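Local coordinates for putative carboxylesterase (Lactobacillus plantarum WCFS1, PDB 3BJR), which probably hydrolyses carboxylic ester bonds as a serine esterase of the alpha/beta-hydrolase fold, its natural substrate being unknown, at residues A[32-37]-A[109-114]; A[54-59]-A[136-141]; A[101-106]-A[150-155]. One frame throughout, in Å; residues are numbered along the deposited sequence. Where two conformers were deposited one is given.

Contact 1: residues A[32-37]-A[109-114]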
# COMPACT_ATOMS: atom_id res chain seq x y z
N ALA A 32 7.04 -4.30 32.62
CA ALA A 32 6.13 -3.65 31.68
C ALA A 32 4.90 -3.10 32.42
O ALA A 32 4.44 -3.66 33.42
CB ALA A 32 5.73 -4.59 30.58
N GLN A 33 4.41 -1.99 31.89
CA GLN A 33 3.25 -1.35 32.43
C GLN A 33 2.31 -1.03 31.31
O GLN A 33 2.67 -1.02 30.12
CB GLN A 33 3.63 -0.10 33.21
CG GLN A 33 4.53 -0.45 34.37
CD GLN A 33 4.62 0.64 35.37
OE1 GLN A 33 4.67 1.81 35.01
NE2 GLN A 33 4.66 0.26 36.63
N LEU A 34 1.05 -0.90 31.71
CA LEU A 34 -0.01 -0.54 30.80
C LEU A 34 -0.75 0.70 31.27
O LEU A 34 -1.00 0.88 32.47
CB LEU A 34 -0.96 -1.73 30.71
CG LEU A 34 -1.99 -1.92 29.63
CD1 LEU A 34 -1.34 -2.04 28.26
CD2 LEU A 34 -2.80 -3.17 30.02
N THR A 35 -1.03 1.61 30.33
CA THR A 35 -1.81 2.80 30.60
C THR A 35 -3.05 2.69 29.74
O THR A 35 -2.94 2.32 28.56
CB THR A 35 -1.05 4.05 30.27
OG1 THR A 35 0.10 4.09 31.10
CG2 THR A 35 -1.94 5.33 30.42
N GLY A 36 -4.21 3.01 30.31
CA GLY A 36 -5.46 2.91 29.56
C GLY A 36 -6.29 4.16 29.64
O GLY A 36 -6.28 4.88 30.64
N TYR A 37 -7.01 4.43 28.57
CA TYR A 37 -7.92 5.57 28.44
C TYR A 37 -9.29 4.97 28.11
O TYR A 37 -9.50 4.41 27.00
CB TYR A 37 -7.42 6.51 27.33
CG TYR A 37 -6.05 7.07 27.61
CD1 TYR A 37 -5.88 8.09 28.53
CD2 TYR A 37 -4.93 6.57 26.99
CE1 TYR A 37 -4.64 8.61 28.80
CE2 TYR A 37 -3.66 7.07 27.27
CZ TYR A 37 -3.53 8.10 28.17
OH TYR A 37 -2.31 8.62 28.47
N VAL A 109 -2.75 -8.19 26.44
CA VAL A 109 -3.95 -8.70 25.75
C VAL A 109 -4.76 -9.58 26.72
O VAL A 109 -5.96 -9.44 26.84
CB VAL A 109 -3.59 -9.48 24.43
CG1 VAL A 109 -4.86 -10.14 23.80
CG2 VAL A 109 -2.88 -8.55 23.46
N ASN A 110 -4.08 -10.46 27.42
CA ASN A 110 -4.72 -11.31 28.38
C ASN A 110 -5.44 -10.50 29.50
O ASN A 110 -6.53 -10.85 29.89
CB ASN A 110 -3.66 -12.21 29.02
CG ASN A 110 -4.25 -13.23 29.94
OD1 ASN A 110 -5.27 -13.83 29.64
ND2 ASN A 110 -3.57 -13.50 31.03
N LEU A 111 -4.83 -9.45 30.00
CA LEU A 111 -5.41 -8.61 31.04
C LEU A 111 -6.63 -7.93 30.50
O LEU A 111 -7.63 -7.84 31.18
CB LEU A 111 -4.43 -7.55 31.48
CG LEU A 111 -4.77 -6.64 32.67
CD1 LEU A 111 -4.67 -7.42 33.94
CD2 LEU A 111 -3.84 -5.45 32.70
N LEU A 112 -6.57 -7.41 29.27
CA LEU A 112 -7.75 -6.78 28.67
C LEU A 112 -8.93 -7.75 28.60
O LEU A 112 -10.01 -7.38 28.97
CB LEU A 112 -7.47 -6.16 27.30
CG LEU A 112 -7.03 -4.70 27.29
CD1 LEU A 112 -5.66 -4.43 28.00
CD2 LEU A 112 -7.11 -4.15 25.86
N ARG A 113 -8.71 -8.98 28.13
CA ARG A 113 -9.80 -9.98 28.07
C ARG A 113 -10.37 -10.43 29.38
O ARG A 113 -11.56 -10.76 29.47
CB ARG A 113 -9.34 -11.26 27.43
CG ARG A 113 -9.35 -11.15 26.06
CD ARG A 113 -9.72 -12.40 25.33
NE ARG A 113 -9.88 -11.92 23.94
CZ ARG A 113 -8.89 -11.70 23.08
NH1 ARG A 113 -7.63 -12.03 23.35
NH2 ARG A 113 -9.18 -11.23 21.89
N GLN A 114 -9.48 -10.54 30.36
CA GLN A 114 -9.86 -10.85 31.69
C GLN A 114 -10.74 -9.78 32.30
O GLN A 114 -11.57 -10.09 33.13
CB GLN A 114 -8.60 -10.95 32.59
CG GLN A 114 -7.74 -12.19 32.26
CD GLN A 114 -6.60 -12.38 33.22
OE1 GLN A 114 -6.04 -11.41 33.75
NE2 GLN A 114 -6.25 -13.65 33.47
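Leu-34, on strand 33-38, pushes one methyl group between two leucines of helix 100-114. Its CD2 lies 3.7 Å from CD2 of Leu-111 and equally 3.7 Å from CD1 of Leu-112, so a single branch makes both contacts across the segments. Leu-34 and Leu-111 pass alongside each other, pointing in opposite directions, because each reaches out from its own backbone toward the other; Leu-112 comes in at a slant. In Leu-34, chi1 (-164°) directs the branch point CG, anti to the backbone N, and chi2 (62°) turns CD2 to the helix. Leu-111 takes a similar form and starts toward the strand, whereas Leu-112 starts off to the side and only its end turns in. No hydrogen bond crosses here, and only 95 Å² is buried in all: the nearest CA atoms, of Leu-34 and Leu-111, are 9.7 Å apart. Leucine suits all three places, since its long forked chain can bridge such a gap with nothing polar to bury. Around this trio, Phe-84 of strand 82-87 touches both Leu-34 and Leu-112, Leu-27 adds to Leu-111, and Ala-52 and Ile-54 of strand 50-56 meet Leu-112. Strand 33-38 is held between strands 21-26 and 82-87, through backbone bonds such as those of Leu-34 with Gln-25 and Thr-35 with Tyr-85, and helix 100-114 packs on the sheet face that Leu-34, Phe-84 and Ile-54 line.

Contact 2: residues A[54-59]-A[136-141]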
# COMPACT_ATOMS: atom_id res chain seq x y z
N ILE A 54 -4.36 -1.43 21.65
CA ILE A 54 -3.17 -1.41 22.53
C ILE A 54 -2.01 -0.89 21.67
O ILE A 54 -1.54 -1.58 20.78
CB ILE A 54 -2.70 -2.80 23.10
CG1 ILE A 54 -3.87 -3.57 23.80
CG2 ILE A 54 -1.44 -2.59 24.02
CD1 ILE A 54 -3.62 -5.09 23.99
N ILE A 55 -1.59 0.34 21.92
CA ILE A 55 -0.49 0.98 21.20
C ILE A 55 0.83 0.41 21.70
O ILE A 55 1.06 0.40 22.91
CB ILE A 55 -0.50 2.53 21.42
CG1 ILE A 55 -1.83 3.15 20.97
CG2 ILE A 55 0.78 3.28 20.76
CD1 ILE A 55 -2.08 3.16 19.49
N VAL A 56 1.63 -0.16 20.80
CA VAL A 56 2.98 -0.67 21.14
C VAL A 56 3.93 0.35 20.47
O VAL A 56 4.12 0.35 19.23
CB VAL A 56 3.20 -2.11 20.70
CG1 VAL A 56 4.56 -2.60 21.20
CG2 VAL A 56 2.05 -3.00 21.20
N PRO A 57 4.46 1.29 21.26
CA PRO A 57 5.22 2.37 20.66
C PRO A 57 6.65 2.00 20.25
O PRO A 57 7.07 0.82 20.35
CB PRO A 57 5.21 3.44 21.77
CG PRO A 57 5.15 2.68 22.98
CD PRO A 57 4.37 1.45 22.73
N GLY A 58 7.36 3.01 19.74
CA GLY A 58 8.73 2.89 19.32
C GLY A 58 9.62 3.15 20.49
O GLY A 58 9.21 3.02 21.65
N GLY A 59 10.84 3.60 20.19
CA GLY A 59 11.80 3.92 21.23
C GLY A 59 13.12 3.19 21.18
O GLY A 59 13.94 3.35 22.09
N HIS A 136 7.58 -4.34 14.90
CA HIS A 136 8.28 -5.59 14.84
C HIS A 136 7.70 -6.51 15.93
O HIS A 136 7.43 -7.68 15.67
CB HIS A 136 9.77 -5.33 15.01
CG HIS A 136 10.65 -6.54 14.83
ND1 HIS A 136 11.93 -6.58 15.31
CD2 HIS A 136 10.43 -7.74 14.24
CE1 HIS A 136 12.48 -7.75 15.02
NE2 HIS A 136 11.59 -8.47 14.36
N ILE A 137 7.55 -5.96 17.13
CA ILE A 137 6.96 -6.64 18.27
C ILE A 137 5.58 -7.17 17.93
O ILE A 137 5.28 -8.32 18.19
CB ILE A 137 6.80 -5.70 19.50
CG1 ILE A 137 8.18 -5.29 20.08
CG2 ILE A 137 5.90 -6.37 20.55
CD1 ILE A 137 8.15 -4.03 20.98
N VAL A 138 4.74 -6.30 17.35
CA VAL A 138 3.38 -6.69 16.97
C VAL A 138 3.35 -7.73 15.82
O VAL A 138 2.53 -8.70 15.86
CB VAL A 138 2.50 -5.43 16.70
CG1 VAL A 138 1.15 -5.79 16.10
CG2 VAL A 138 2.28 -4.61 18.04
N ALA A 139 4.22 -7.57 14.83
CA ALA A 139 4.34 -8.54 13.71
C ALA A 139 4.67 -9.96 14.25
O ALA A 139 4.14 -10.97 13.80
CB ALA A 139 5.40 -8.08 12.73
N LEU A 140 5.56 -10.01 15.22
CA LEU A 140 5.95 -11.24 15.83
C LEU A 140 4.88 -11.76 16.77
O LEU A 140 4.75 -12.97 16.91
CB LEU A 140 7.26 -11.10 16.60
CG LEU A 140 8.56 -10.93 15.82
CD1 LEU A 140 9.65 -10.59 16.85
CD2 LEU A 140 8.97 -12.20 14.97
N TYR A 141 4.14 -10.87 17.42
CA TYR A 141 3.01 -11.29 18.24
C TYR A 141 1.96 -12.02 17.35
O TYR A 141 1.41 -13.06 17.72
CB TYR A 141 2.38 -10.08 18.97
CG TYR A 141 1.40 -10.54 19.99
CD1 TYR A 141 1.85 -11.04 21.23
CD2 TYR A 141 0.04 -10.53 19.73
CE1 TYR A 141 0.94 -11.50 22.18
CE2 TYR A 141 -0.86 -11.01 20.66
CZ TYR A 141 -0.41 -11.51 21.88
OH TYR A 141 -1.31 -11.95 22.79
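A chi1 of -175° at Val-56 sets CG1 anti to the backbone N and CG2 beside it, which shares the two methyl groups out between neighbours on one helix: CG1 faces Ile-137 and CG2 faces Val-138. The setting is the alpha/beta-hydrolase fold: strand 50-56 is a central parallel strand, and helix 133-153 begins directly after Ser-132 of a GxSxG sequence (Gly-130, Ser-132, Gly-134), consistent with a nucleophile elbow. Val-138 has nearly the same torsion as Val-56 (chi1 171°) and answers with its own CG2. Beta-branched residues fit well here, because their methyls begin at CB and the backbones can come close; the CA atoms of Val-56 and Val-138 are 7.3 Å apart. Ile-137 uses both its branches: CD1 lies 3.9 Å and CG2 4.1 Å from CG1 of Val-56, so the two rest on one carbon. All three side chains are buried and join by apolar contact alone, with no hydrogen bond between the segments. Next to them Ile-55 points to the other face of the sheet, where it packs on Leu-72 and Phe-76 of helix 66-77. Tyr-88 touches both Val-56 and Ile-137 and, through its OH, bonds to the O of Pro-57, and Val-138 also lies against Pro-128 of the neighbouring strand 125-131. The tightest approach is between the two valines, where CG2 of Val-138 sits 3.6 Å from CG2 of Val-56 and 3.8 Å from its CB.

Contact 3: residues A[101-106]-A[150-155]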
# COMPACT_ATOMS: atom_id res chain seq x y z
N PRO A 101 9.46 -8.10 25.16
CA PRO A 101 8.37 -7.21 24.73
C PRO A 101 7.19 -7.86 24.05
O PRO A 101 6.07 -7.32 24.14
CB PRO A 101 9.07 -6.29 23.74
CG PRO A 101 10.49 -6.29 24.21
CD PRO A 101 10.71 -7.73 24.50
N VAL A 102 7.41 -8.98 23.37
CA VAL A 102 6.36 -9.72 22.70
C VAL A 102 5.50 -10.43 23.77
O VAL A 102 4.27 -10.48 23.67
CB VAL A 102 6.94 -10.78 21.73
CG1 VAL A 102 5.83 -11.56 21.12
CG2 VAL A 102 7.83 -10.14 20.65
N LEU A 103 6.17 -10.98 24.78
CA LEU A 103 5.53 -11.60 25.91
C LEU A 103 4.73 -10.54 26.68
O LEU A 103 3.58 -10.78 27.01
CB LEU A 103 6.56 -12.26 26.80
CG LEU A 103 7.32 -13.44 26.22
CD1 LEU A 103 8.28 -13.97 27.27
CD2 LEU A 103 6.39 -14.55 25.72
N ASP A 104 5.34 -9.38 26.93
CA ASP A 104 4.67 -8.26 27.61
C ASP A 104 3.35 -7.90 26.90
O ASP A 104 2.36 -7.57 27.54
CB ASP A 104 5.58 -7.00 27.63
CG ASP A 104 6.74 -7.10 28.59
OD1 ASP A 104 6.67 -7.88 29.57
OD2 ASP A 104 7.72 -6.33 28.41
N LEU A 105 3.36 -7.88 25.57
CA LEU A 105 2.15 -7.58 24.77
C LEU A 105 1.08 -8.67 25.05
O LEU A 105 -0.11 -8.36 25.19
CB LEU A 105 2.46 -7.49 23.29
CG LEU A 105 1.30 -7.32 22.31
CD1 LEU A 105 0.38 -6.18 22.78
CD2 LEU A 105 1.78 -7.13 20.86
N GLY A 106 1.50 -9.93 25.14
CA GLY A 106 0.60 -11.03 25.49
C GLY A 106 -0.03 -10.82 26.87
O GLY A 106 -1.24 -11.04 27.08
N ALA A 150 1.78 -18.21 24.18
CA ALA A 150 0.90 -19.03 25.02
C ALA A 150 1.68 -19.98 25.93
O ALA A 150 1.40 -20.08 27.14
CB ALA A 150 -0.09 -19.83 24.13
N THR A 151 2.68 -20.65 25.35
CA THR A 151 3.45 -21.62 26.12
C THR A 151 4.43 -20.90 27.07
O THR A 151 4.58 -21.34 28.19
CB THR A 151 4.11 -22.67 25.21
OG1 THR A 151 4.92 -22.03 24.24
CG2 THR A 151 3.07 -23.44 24.43
N GLU A 152 5.04 -19.78 26.68
CA GLU A 152 5.91 -19.03 27.62
C GLU A 152 5.12 -18.42 28.78
O GLU A 152 5.58 -18.42 29.92
CB GLU A 152 6.71 -17.91 26.94
CG GLU A 152 7.90 -18.36 26.14
CD GLU A 152 8.90 -19.04 27.04
OE1 GLU A 152 9.47 -18.36 27.93
OE2 GLU A 152 9.07 -20.27 26.87
N LEU A 153 3.95 -17.87 28.50
CA LEU A 153 3.13 -17.30 29.57
C LEU A 153 2.26 -18.32 30.27
O LEU A 153 1.69 -18.04 31.31
CB LEU A 153 2.22 -16.21 29.00
CG LEU A 153 2.94 -15.02 28.41
CD1 LEU A 153 1.90 -14.08 27.91
CD2 LEU A 153 3.87 -14.36 29.43
N ASN A 154 2.16 -19.52 29.69
CA ASN A 154 1.30 -20.55 30.18
C ASN A 154 -0.12 -20.00 30.29
O ASN A 154 -0.75 -20.06 31.34
CB ASN A 154 1.83 -21.11 31.51
CG ASN A 154 1.07 -22.31 31.96
OD1 ASN A 154 0.60 -23.10 31.13
ND2 ASN A 154 0.93 -22.48 33.28
N VAL A 155 -0.59 -19.44 29.18
CA VAL A 155 -1.92 -18.86 29.06
C VAL A 155 -2.53 -19.55 27.85
O VAL A 155 -1.82 -19.84 26.89
CB VAL A 155 -1.85 -17.31 28.88
CG1 VAL A 155 -3.19 -16.70 28.34
CG2 VAL A 155 -1.39 -16.66 30.18
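Leu-103 and Glu-152 slant across each other, the CD2 methyl of the leucine resting 3.6 Å from CB of the glutamate. Only the aliphatic base of Glu-152 serves as the apolar surface; a bend at chi2 (-63°) turns the remaining chain aside. The side chain of Glu-152 also touches Thr-187 and Trp-188 of a loop. Glutamate suits this partly exposed place, since its CB and CG can pack while the charge is kept at the far end of the chain. Leu-153, one position further along, also starts toward helix 100-114. Its CD1 lies over the backbone, 3.8 Å from O of Leu-103, while its CD2 is 4.3 Å from CB of Leu-103. Gly-106 has no side chain, so the CD1 methyl of Leu-153 rests on bare backbone, 3.9 Å from C of the glycine. The CA atoms of Leu-103 and Leu-153 are 7.2 Å apart, and the helices meet closely without any hydrogen bond between the segments. Just beyond, helix 133-153 ends in a Schellman motif: Asn-154 has positive phi, and N of Val-155 bonds to O of Ala-150. The whole is helix-on-helix packing within one helical layer of the alpha/beta/alpha sandwich of an alpha/beta-hydrolase fold.

Overall arrangement
The three contacts form one continuous body, their centres about 13 to 14 Å apart. Along the chain their segments alternate, in the order 32-37, 54-59, 101-106, 109-114, 136-141, 150-155, so each contact crosses the others. Contacts 1 and 2 tie helices 100-114 and 133-153 to the same sheet, and contact 3 joins those two helices to each other. Contact 2 lies deepest, its centre about 4 Å from the centre of the chain, against about 13 and 14 Å for the centres of contacts 1 and 3. Tyr-141 links contact 2 to contact 3, its CE1 lying 3.4 Å from CA of Gly-106. Sheet and helix 100-114 thus together hold helix 133-153, which begins at the probable nucleophile elbow.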